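Local coordinates for clostripain-related protein (Bacteroides thetaiotaomicron, PDB 6N9J), which belongs to the C11 (clostripain) family and is a secreted cysteine protease, probably cleaving peptide bonds and captured here with an irreversible peptide inhibitor, at residues Gly113-Leu117 against Asn285-Asp289; Ser182-Ile186 against Asn324-Tyr328. One frame throughout, in Å; residues are numbered along the deposited sequence.

Interaction 1: residues Gly113-Leu117 against Asn285-Asp289; sequences GDGWL and NNYHD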
ATOM      1  N   GLY A 113       7.359   3.870   1.181  1.00 17.86           N
ATOM      2  CA  GLY A 113       7.330   2.574   0.530  1.00 17.33           C
ATOM      3  C   GLY A 113       8.130   2.615  -0.757  1.00 19.67           C
ATOM      4  O   GLY A 113       8.302   3.682  -1.355  1.00 16.73           O
ATOM      5  N   ASP A 114       8.639   1.460  -1.174  1.00 22.43           N
ATOM      6  CA  ASP A 114       9.362   1.348  -2.444  1.00 24.38           C
ATOM      7  C   ASP A 114       9.241  -0.095  -2.951  1.00 24.60           C
ATOM      8  O   ASP A 114      10.234  -0.747  -3.290  1.00 25.22           O
ATOM      9  CB  ASP A 114      10.831   1.771  -2.284  1.00 25.90           C
ATOM     10  CG  ASP A 114      11.453   2.278  -3.591  1.00 31.12           C
ATOM     11  OD1 ASP A 114      11.005   1.858  -4.679  1.00 30.77           O
ATOM     12  OD2 ASP A 114      12.395   3.100  -3.536  1.00 33.64           O
ATOM     13  N   GLY A 115       8.008  -0.594  -2.987  1.00 22.07           N
ATOM     14  CA  GLY A 115       7.744  -1.911  -3.548  1.00 21.32           C
ATOM     15  C   GLY A 115       8.567  -3.040  -2.950  1.00 18.98           C
ATOM     16  O   GLY A 115       8.672  -3.187  -1.729  1.00 18.22           O
ATOM     17  N   TRP A 116       9.163  -3.839  -3.823  1.00 17.69           N
ATOM     18  CA  TRP A 116       9.883  -5.036  -3.416  1.00 17.33           C
ATOM     19  C   TRP A 116      11.359  -4.785  -3.173  1.00 18.10           C
ATOM     20  O   TRP A 116      12.059  -5.659  -2.659  1.00 20.06           O
ATOM     21  CB  TRP A 116       9.734  -6.119  -4.489  1.00 17.16           C
ATOM     22  CG  TRP A 116      10.309  -5.691  -5.798  1.00 19.72           C
ATOM     23  CD1 TRP A 116       9.651  -5.070  -6.817  1.00 21.14           C
ATOM     24  CD2 TRP A 116      11.668  -5.831  -6.228  1.00 21.00           C
ATOM     25  NE1 TRP A 116      10.506  -4.821  -7.860  1.00 21.63           N
ATOM     26  CE2 TRP A 116      11.754  -5.278  -7.523  1.00 23.36           C
ATOM     27  CE3 TRP A 116      12.819  -6.374  -5.647  1.00 20.37           C
ATOM     28  CZ2 TRP A 116      12.949  -5.255  -8.252  1.00 26.14           C
ATOM     29  CZ3 TRP A 116      14.004  -6.344  -6.367  1.00 26.23           C
ATOM     30  CH2 TRP A 116      14.059  -5.787  -7.656  1.00 26.99           C
ATOM     31  N   LEU A 117      11.830  -3.604  -3.561  1.00 19.89           N
ATOM     32  CA  LEU A 117      13.275  -3.336  -3.635  1.00 22.50           C
ATOM     33  C   LEU A 117      14.001  -3.607  -2.317  1.00 23.61           C
ATOM     34  O   LEU A 117      13.496  -3.261  -1.239  1.00 19.63           O
ATOM     35  CB  LEU A 117      13.518  -1.894  -4.087  1.00 21.97           C
ATOM     36  CG  LEU A 117      13.164  -1.682  -5.561  1.00 23.85           C
ATOM     37  CD1 LEU A 117      13.115  -0.210  -5.904  1.00 26.64           C
ATOM     38  CD2 LEU A 117      14.188  -2.388  -6.422  1.00 28.09           C
ATOM     39  N   ASN A 285      13.134   4.365 -12.966  1.00 21.72           N
ATOM     40  CA  ASN A 285      12.363   3.578 -13.941  1.00 20.48           C
ATOM     41  C   ASN A 285      12.320   2.107 -13.525  1.00 19.09           C
ATOM     42  O   ASN A 285      12.476   1.199 -14.341  1.00 17.77           O
ATOM     43  CB  ASN A 285      12.940   3.734 -15.357  1.00 24.96           C
ATOM     44  CG  ASN A 285      12.568   5.065 -15.997  1.00 27.00           C
ATOM     45  OD1 ASN A 285      12.840   6.136 -15.449  1.00 27.33           O
ATOM     46  ND2 ASN A 285      11.934   5.001 -17.157  1.00 27.02           N
ATOM     47  N   ASN A 286      12.117   1.895 -12.231  1.00 20.03           N
ATOM     48  CA  ASN A 286      12.003   0.565 -11.652  1.00 19.83           C
ATOM     49  C   ASN A 286      10.624  -0.051 -11.858  1.00 18.42           C
ATOM     50  O   ASN A 286      10.480  -1.276 -11.780  1.00 16.18           O
ATOM     51  CB  ASN A 286      12.303   0.616 -10.151  1.00 21.76           C
ATOM     52  CG  ASN A 286      13.785   0.761  -9.855  1.00 19.91           C
ATOM     53  OD1 ASN A 286      14.615   0.316 -10.627  1.00 18.57           O
ATOM     54  ND2 ASN A 286      14.115   1.369  -8.720  1.00 17.76           N
ATOM     55  N   TYR A 287       9.625   0.796 -12.129  1.00 17.02           N
ATOM     56  CA  TYR A 287       8.221   0.375 -12.133  1.00 18.05           C
ATOM     57  C   TYR A 287       7.485   0.591 -13.452  1.00 19.15           C
ATOM     58  O   TYR A 287       7.313   1.723 -13.893  1.00 21.84           O
ATOM     59  CB  TYR A 287       7.450   1.114 -11.030  1.00 19.31           C
ATOM     60  CG  TYR A 287       7.995   0.902  -9.647  1.00 19.34           C
ATOM     61  CD1 TYR A 287       7.637  -0.214  -8.911  1.00 22.49           C
ATOM     62  CD2 TYR A 287       8.878   1.810  -9.081  1.00 18.15           C
ATOM     63  CE1 TYR A 287       8.134  -0.416  -7.643  1.00 22.33           C
ATOM     64  CE2 TYR A 287       9.383   1.615  -7.820  1.00 17.89           C
ATOM     65  CZ  TYR A 287       9.002   0.501  -7.104  1.00 21.51           C
ATOM     66  OH  TYR A 287       9.486   0.297  -5.836  1.00 23.61           O
ATOM     67  N   HIS A 288       7.007  -0.498 -14.048  1.00 20.87           N
ATOM     68  CA  HIS A 288       6.241  -0.441 -15.289  1.00 18.49           C
ATOM     69  C   HIS A 288       4.899  -1.140 -15.154  1.00 15.85           C
ATOM     70  O   HIS A 288       4.749  -2.041 -14.338  1.00 15.18           O
ATOM     71  CB  HIS A 288       7.036  -1.073 -16.439  1.00 18.55           C
ATOM     72  CG  HIS A 288       8.246  -0.285 -16.827  1.00 17.44           C
ATOM     73  ND1 HIS A 288       9.485  -0.500 -16.266  1.00 20.19           N
ATOM     74  CD2 HIS A 288       8.394   0.743 -17.692  1.00 15.79           C
ATOM     75  CE1 HIS A 288      10.352   0.354 -16.781  1.00 21.14           C
ATOM     76  NE2 HIS A 288       9.715   1.117 -17.654  1.00 18.58           N
ATOM     77  N   ASP A 289       3.934  -0.744 -15.978  1.00 14.44           N
ATOM     78  CA  ASP A 289       2.630  -1.380 -15.929  1.00 17.01           C
ATOM     79  C   ASP A 289       2.691  -2.838 -16.401  1.00 21.64           C
ATOM     80  O   ASP A 289       3.116  -3.135 -17.529  1.00 14.03           O
ATOM     81  CB  ASP A 289       1.619  -0.589 -16.756  1.00 16.96           C
ATOM     82  CG  ASP A 289       0.203  -1.119 -16.597  1.00 20.62           C
ATOM     83  OD1 ASP A 289      -0.451  -0.846 -15.546  1.00 20.04           O
ATOM     84  OD2 ASP A 289      -0.249  -1.809 -17.528  1.00 21.80           O
TER
HETATM   85  O   HOH W   1       9.513  -2.850  -9.528  1.00 24.40           O

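Interaction 2: residues Ser182-Ile186 against Asn324-Tyr328; sequences SPTEI and NYCTY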
ATOM      1  N   SER A 182      -1.328   2.075  -4.489  1.00 12.72           N
ATOM      2  CA  SER A 182      -0.973   2.732  -5.752  1.00 14.68           C
ATOM      3  C   SER A 182       0.277   2.092  -6.311  1.00 12.44           C
ATOM      4  O   SER A 182       1.172   1.743  -5.549  1.00 11.31           O
ATOM      5  CB  SER A 182      -0.729   4.230  -5.556  1.00 15.86           C
ATOM      6  OG  SER A 182      -0.389   4.848  -6.788  1.00 15.27           O
ATOM      7  N   PRO A 183       0.346   1.918  -7.641  1.00 16.29           N
ATOM      8  CA  PRO A 183       1.612   1.440  -8.220  1.00 15.27           C
ATOM      9  C   PRO A 183       2.632   2.567  -8.368  1.00 17.61           C
ATOM     10  O   PRO A 183       3.841   2.316  -8.578  1.00 17.88           O
ATOM     11  CB  PRO A 183       1.194   0.886  -9.581  1.00 15.06           C
ATOM     12  CG  PRO A 183      -0.089   1.606  -9.918  1.00 15.73           C
ATOM     13  CD  PRO A 183      -0.743   2.014  -8.635  1.00 13.65           C
ATOM     14  N   THR A 184       2.163   3.803  -8.239  1.00 13.41           N
ATOM     15  CA  THR A 184       3.051   4.946  -8.370  1.00 15.76           C
ATOM     16  C   THR A 184       3.152   5.652  -7.007  1.00 20.20           C
ATOM     17  O   THR A 184       2.849   5.048  -5.966  1.00 20.66           O
ATOM     18  CB  THR A 184       2.571   5.892  -9.501  1.00 17.82           C
ATOM     19  OG1 THR A 184       3.537   6.927  -9.727  1.00 19.80           O
ATOM     20  CG2 THR A 184       1.207   6.497  -9.193  1.00 15.66           C
ATOM     21  N   GLU A 185       3.611   6.901  -6.997  1.00 20.63           N
ATOM     22  CA  GLU A 185       3.744   7.640  -5.748  1.00 20.91           C
ATOM     23  C   GLU A 185       2.388   8.013  -5.162  1.00 24.43           C
ATOM     24  O   GLU A 185       1.473   8.411  -5.889  1.00 23.27           O
ATOM     25  CB  GLU A 185       4.571   8.904  -5.948  1.00 19.57           C
ATOM     26  CG  GLU A 185       6.048   8.655  -6.126  1.00 20.70           C
ATOM     27  CD  GLU A 185       6.778   9.904  -6.576  1.00 19.84           C
ATOM     28  OE1 GLU A 185       7.147  10.720  -5.708  1.00 21.70           O
ATOM     29  OE2 GLU A 185       6.965  10.077  -7.798  1.00 18.30           O
ATOM     30  N   ILE A 186       2.286   7.874  -3.841  1.00 24.32           N
ATOM     31  CA  ILE A 186       1.120   8.282  -3.067  1.00 22.94           C
ATOM     32  C   ILE A 186       1.334   9.698  -2.534  1.00 22.00           C
ATOM     33  O   ILE A 186       2.410  10.019  -2.042  1.00 23.77           O
ATOM     34  CB  ILE A 186       0.869   7.313  -1.885  1.00 22.00           C
ATOM     35  CG1 ILE A 186       0.191   6.036  -2.378  1.00 23.86           C
ATOM     36  CG2 ILE A 186       0.040   7.987  -0.784  1.00 18.42           C
ATOM     37  CD1 ILE A 186      -1.317   6.171  -2.527  1.00 26.40           C
ATOM     38  N   ASN A 324      -0.855  12.108 -12.764  1.00 20.13           N
ATOM     39  CA  ASN A 324      -0.486  12.043 -11.350  1.00 18.94           C
ATOM     40  C   ASN A 324       0.761  12.898 -11.140  1.00 19.43           C
ATOM     41  O   ASN A 324       1.556  13.071 -12.067  1.00 20.60           O
ATOM     42  CB  ASN A 324      -0.213  10.602 -10.907  1.00 22.20           C
ATOM     43  CG  ASN A 324      -1.452   9.886 -10.424  1.00 28.76           C
ATOM     44  OD1 ASN A 324      -1.426   9.202  -9.400  1.00 33.30           O
ATOM     45  ND2 ASN A 324      -2.550  10.044 -11.152  1.00 29.12           N
ATOM     46  N   TYR A 325       0.942  13.425  -9.933  1.00 17.44           N
ATOM     47  CA  TYR A 325       2.164  14.148  -9.604  1.00 18.64           C
ATOM     48  C   TYR A 325       3.282  13.163  -9.272  1.00 17.81           C
ATOM     49  O   TYR A 325       3.076  12.222  -8.512  1.00 14.51           O
ATOM     50  CB  TYR A 325       1.923  15.104  -8.440  1.00 20.08           C
ATOM     51  CG  TYR A 325       3.096  16.023  -8.101  1.00 20.76           C
ATOM     52  CD1 TYR A 325       3.254  17.240  -8.742  1.00 23.39           C
ATOM     53  CD2 TYR A 325       4.021  15.674  -7.114  1.00 18.70           C
ATOM     54  CE1 TYR A 325       4.309  18.084  -8.422  1.00 27.16           C
ATOM     55  CE2 TYR A 325       5.068  16.505  -6.782  1.00 20.63           C
ATOM     56  CZ  TYR A 325       5.209  17.710  -7.435  1.00 26.64           C
ATOM     57  OH  TYR A 325       6.255  18.545  -7.113  1.00 27.83           O
ATOM     58  N   CYS A 326       4.459  13.370  -9.862  1.00 17.74           N
ATOM     59  CA  CYS A 326       5.601  12.489  -9.621  1.00 17.37           C
ATOM     60  C   CYS A 326       6.802  13.343  -9.343  1.00 19.59           C
ATOM     61  O   CYS A 326       6.839  14.509  -9.741  1.00 21.66           O
ATOM     62  CB  CYS A 326       5.879  11.565 -10.822  1.00 18.44           C
ATOM     63  SG  CYS A 326       4.636  10.254 -11.089  1.00 30.79           S
ATOM     64  N   THR A 327       7.798  12.768  -8.680  1.00 18.66           N
ATOM     65  CA  THR A 327       8.941  13.557  -8.270  1.00 20.92           C
ATOM     66  C   THR A 327      10.226  13.064  -8.905  1.00 21.88           C
ATOM     67  O   THR A 327      10.354  11.904  -9.281  1.00 24.10           O
ATOM     68  CB  THR A 327       9.108  13.569  -6.720  1.00 24.07           C
ATOM     69  OG1 THR A 327       9.408  12.250  -6.238  1.00 23.33           O
ATOM     70  CG2 THR A 327       7.844  14.085  -6.045  1.00 22.17           C
ATOM     71  N   TYR A 328      11.173  13.976  -9.041  1.00 23.32           N
ATOM     72  CA  TYR A 328      12.528  13.603  -9.394  1.00 22.81           C
ATOM     73  C   TYR A 328      13.263  13.266  -8.115  1.00 25.33           C
ATOM     74  O   TYR A 328      12.747  13.505  -7.020  1.00 25.72           O
ATOM     75  CB  TYR A 328      13.236  14.729 -10.117  1.00 21.38           C
ATOM     76  CG  TYR A 328      12.615  15.176 -11.411  1.00 20.41           C
ATOM     77  CD1 TYR A 328      11.599  16.121 -11.427  1.00 19.25           C
ATOM     78  CD2 TYR A 328      13.102  14.706 -12.631  1.00 20.82           C
ATOM     79  CE1 TYR A 328      11.055  16.557 -12.623  1.00 22.92           C
ATOM     80  CE2 TYR A 328      12.570  15.129 -13.818  1.00 20.51           C
ATOM     81  CZ  TYR A 328      11.546  16.054 -13.815  1.00 22.86           C
ATOM     82  OH  TYR A 328      11.024  16.476 -15.010  1.00 25.37           O
TER
HETATM   83  O   HOH W   2      -1.221   8.143  -6.950  1.00 24.98           O
HETATM   84  O   HOH W   3       1.570  11.233  -6.117  1.00 28.30           O

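Interaction 1: residues Gly113-Leu117 against Asn285-Asp289
Tyr287 brings its hydroxyl to the carboxylate of Asp114 in a buried loop-to-loop contact of the clan CD protease fold, beside the cleft that holds the bound peptide. Residues 113-117 follow strand 105-110, and Asp114 to Leu117 form a type II' beta turn, closed by Leu117 N donating to Asp114 O. Across the contact, Asn286 and Tyr287 lead into the short strand 288-289. Tyr287 OH donates to Asp114 OD1 over 2.5 Å, very short as modelled. OD1 sits at the edge of the phenol, in its plane, and carboxylate and ring are nearly coplanar, 28° apart. With CG roughly anti to the backbone N (chi1 -154°), the aspartate swings its carboxylate over to the hydroxyl. Gly115, at the second position of the turn with phi 54°, has no side chain, and that leaves room for Tyr287 OH, 3.3 Å from Gly115 N, where the angle is too poor for a bond. Leu117 CD1 lies 3.4 Å from Asn286 ND2 and also approaches Tyr287 CZ, oblique to the ring. Farther out, Tyr287 stacks on Tyr162, and both Asn286 N and Tyr287 N donate to the carboxylate of Asp280, fixing the backbone that carries the phenol. Gly113, just before the turn, makes backbone hydrogen bonds to the bound peptide. The indole of Trp116, packed on helices 166-171 and 355-363, joins the second loop through water: its NE1 donates over 2.8 Å to the water oxygen, and that water donates in turn to Asn286 O at 2.9 Å.

Interaction 2: residues Ser182-Ile186 against Asn324-Tyr328
Glu185 reaches Thr327 with both carboxylate oxygens, joining the loop after strand 178-181 to the end of strand 315-327 in the central sheet of this clan CD protease. Thr327 N donates to the syn lone pair of Glu185 OE2 at 3.0 Å, 157° at the hydrogen. Thr327 OG1 donates to Glu185 OE1 over 2.8 Å, meeting it on the syn side but 26° out of the carboxylate plane. These two bonds hold the carboxylate against turning. Thr327 OG1 also bonds Arg283, and Glu185 OE1 is hydrogen-bonded by a polar side chain of the bound peptide, so the pair borders the peptide site. An alanine in place of Glu185 would probably leave Thr327 N, Thr327 OG1 and the peptide's polar group without this carboxylate and weaken the tie between loop and strand end. One residue earlier, Thr184 OG1 stands anti to the backbone N (chi1 -173°), bonding Tyr279 O and passing 3.8 Å from Cys326 SG. Ser182 OG accepts from Thr184 N in an ST turn that shapes this loop. A water donates hydrogen bonds to Asn324 OD1, 2.7 Å from its oxygen, and to Glu185 O at 2.9 Å.

In the fold
Along the chain the segments come in the order 113-117, 182-186, 285-289, 324-328, so the loops closed by interactions 1 and 2 cross. Interaction 1 ties the turn after strand 105-110 to the stretch entering strand 288-289; interaction 2 ties the loop after strand 178-181 to the end of strand 315-327. Strands 105-110, 178-181 and 315-327 belong to one mixed sheet, and both segment 113-117, through Gly113, and interaction 2 border the bound peptide. Their centres are 11 Å apart, with nearest atoms about 5 Å apart and no direct touch. Two tyrosines, Tyr162 and Tyr279, each reach both contacts.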